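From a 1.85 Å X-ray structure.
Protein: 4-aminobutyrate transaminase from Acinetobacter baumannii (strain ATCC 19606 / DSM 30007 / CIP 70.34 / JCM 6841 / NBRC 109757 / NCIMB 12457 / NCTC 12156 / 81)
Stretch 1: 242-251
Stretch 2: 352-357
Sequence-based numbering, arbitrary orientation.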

# COMPACT_ATOMS: atom_id res chain seq x y z
N VAL A 242 -23.68 7.12 -10.60
CA VAL A 242 -23.74 6.07 -11.63
C VAL A 242 -25.11 5.41 -11.64
O VAL A 242 -25.70 5.20 -12.71
CB VAL A 242 -22.61 5.05 -11.38
CG1 VAL A 242 -22.93 3.80 -12.15
CG2 VAL A 242 -21.31 5.67 -11.80
N GLN A 243 -25.69 5.13 -10.45
CA GLN A 243 -27.03 4.51 -10.37
C GLN A 243 -28.18 5.51 -10.21
O GLN A 243 -29.28 5.26 -10.72
CB GLN A 243 -27.07 3.48 -9.22
CG GLN A 243 -28.27 2.51 -9.31
CD GLN A 243 -28.09 1.18 -8.58
OE1 GLN A 243 -29.09 0.59 -8.13
NE2 GLN A 243 -26.84 0.70 -8.46
N SER A 244 -27.98 6.65 -9.55
CA SER A 244 -29.02 7.64 -9.23
C SER A 244 -29.34 8.61 -10.37
O SER A 244 -30.29 9.38 -10.24
CB SER A 244 -28.58 8.48 -8.03
OG SER A 244 -27.30 9.03 -8.29
N GLY A 245 -28.47 8.69 -11.39
CA GLY A 245 -28.53 9.74 -12.40
C GLY A 245 -29.56 9.48 -13.48
O GLY A 245 -30.24 8.45 -13.50
N PHE A 246 -29.69 10.48 -14.37
CA PHE A 246 -30.57 10.41 -15.55
C PHE A 246 -32.00 10.03 -15.18
O PHE A 246 -32.58 9.06 -15.72
CB PHE A 246 -29.92 9.50 -16.60
CG PHE A 246 -28.70 10.14 -17.07
CD1 PHE A 246 -28.81 11.14 -17.99
CD2 PHE A 246 -27.52 9.95 -16.39
CE1 PHE A 246 -27.75 11.89 -18.36
CE2 PHE A 246 -26.42 10.71 -16.73
CZ PHE A 246 -26.54 11.66 -17.75
N ALA A 247 -32.57 10.87 -14.31
CA ALA A 247 -34.00 11.06 -14.03
C ALA A 247 -34.55 10.04 -13.03
O ALA A 247 -35.73 10.15 -12.66
CB ALA A 247 -34.85 11.04 -15.30
N ARG A 248 -33.74 9.11 -12.55
CA ARG A 248 -34.25 8.07 -11.63
C ARG A 248 -34.97 8.65 -10.42
O ARG A 248 -35.99 8.12 -9.97
CB ARG A 248 -33.08 7.19 -11.16
CG ARG A 248 -33.48 5.88 -10.52
CD ARG A 248 -33.94 4.88 -11.61
NE ARG A 248 -35.16 4.24 -11.20
CZ ARG A 248 -35.91 3.53 -12.03
NH1 ARG A 248 -35.54 3.37 -13.32
NH2 ARG A 248 -37.06 3.01 -11.59
N THR A 249 -34.46 9.75 -9.87
CA THR A 249 -34.96 10.26 -8.60
C THR A 249 -35.95 11.38 -8.81
O THR A 249 -36.33 12.04 -7.85
CB THR A 249 -33.82 10.77 -7.72
OG1 THR A 249 -33.22 11.93 -8.34
CG2 THR A 249 -32.80 9.65 -7.51
N GLY A 250 -36.35 11.65 -10.05
CA GLY A 250 -37.41 12.63 -10.26
C GLY A 250 -36.87 14.02 -10.57
O GLY A 250 -37.65 14.95 -10.80
N LYS A 251 -35.55 14.14 -10.61
CA LYS A 251 -34.83 15.27 -11.21
C LYS A 251 -33.68 14.63 -11.96
O LYS A 251 -33.43 13.44 -11.80
CB LYS A 251 -34.32 16.29 -10.16
CG LYS A 251 -35.49 16.98 -9.37
CD LYS A 251 -34.91 18.02 -8.38
CE LYS A 251 -35.96 18.77 -7.62
NZ LYS A 251 -36.83 19.51 -8.58
N ALA A 352 -37.51 5.95 -0.55
CA ALA A 352 -37.94 6.44 -1.87
C ALA A 352 -37.35 7.81 -2.14
O ALA A 352 -37.45 8.72 -1.30
CB ALA A 352 -39.44 6.52 -1.95
N LEU A 353 -36.77 7.98 -3.32
CA LEU A 353 -36.61 9.32 -3.89
C LEU A 353 -36.98 9.22 -5.36
O LEU A 353 -36.32 8.49 -6.09
CB LEU A 353 -35.18 9.83 -3.71
CG LEU A 353 -35.06 11.30 -4.15
CD1 LEU A 353 -35.87 12.19 -3.26
CD2 LEU A 353 -33.57 11.69 -4.14
N GLY A 354 -38.10 9.85 -5.77
CA GLY A 354 -38.50 9.72 -7.17
C GLY A 354 -38.89 8.27 -7.43
O GLY A 354 -39.71 7.68 -6.73
N SER A 355 -38.26 7.68 -8.45
CA SER A 355 -38.49 6.26 -8.68
C SER A 355 -37.24 5.45 -8.39
O SER A 355 -37.13 4.32 -8.84
CB SER A 355 -39.00 6.00 -10.11
OG SER A 355 -40.43 6.18 -10.20
N MET A 356 -36.42 5.96 -7.46
CA MET A 356 -35.45 5.14 -6.75
C MET A 356 -36.15 4.71 -5.46
O MET A 356 -36.08 5.42 -4.44
CB MET A 356 -34.15 5.90 -6.50
CG MET A 356 -32.96 5.10 -6.84
SD MET A 356 -31.47 6.04 -6.82
CE MET A 356 -30.35 4.68 -6.63
N VAL A 357 -36.87 3.58 -5.53
CA VAL A 357 -37.75 3.08 -4.47
C VAL A 357 -37.33 1.67 -4.08
O VAL A 357 -37.03 0.85 -4.95
CB VAL A 357 -39.24 3.06 -4.89
CG1 VAL A 357 -40.16 2.58 -3.70
CG2 VAL A 357 -39.68 4.40 -5.39

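A tight hairpin turn, Leu353 to Met356, packs against Gln243, Ser244 and the segment Arg248 to Gly250, burying 382 Å² in total. At Leu353 the strand makes its first contact: CD2 lies 3.7 Å from Thr249 CB, and the carbonyl O, which accepts the hairpin bond from Met356 N (2.9 Å), also receives a CA-H...O contact from Thr249 CA (3.4 Å). Gly354 and Thr249 have the nearest CA atoms across the stretches (Gly354 CA to Thr249 CA, 3.9 Å), and Gly354 CA lies 3.2 Å from Thr249 O in a second CA-H...O contact. Its positive phi, in a type II' turn, favours glycine, and a CB here would lie 2.0 Å from Thr249 C, a clash. Ser355 supplies the polar clamp through its backbone. Its N donates to Arg248 O (2.8 Å), while its O accepts from Arg248 NE (3.1 Å) and Arg248 NH2 (3.0 Å), lying near the guanidinium plane; the Arg248 CA-to-CB bond points sideways, but the side chain (chi1 t, chi2 p) brings its end nearer. Ser355 OG is satisfied elsewhere in the structure. Met356, the most covered residue and buried like Arg248, Thr249 and Ser355, extends its long, flexible side chain: CG meets Arg248 CG (3.8 Å), SD approaches Thr249 CG2 (3.9 Å) and Ser244 CA (3.8 Å), and CE reaches Gln243 CG (4.0 Å).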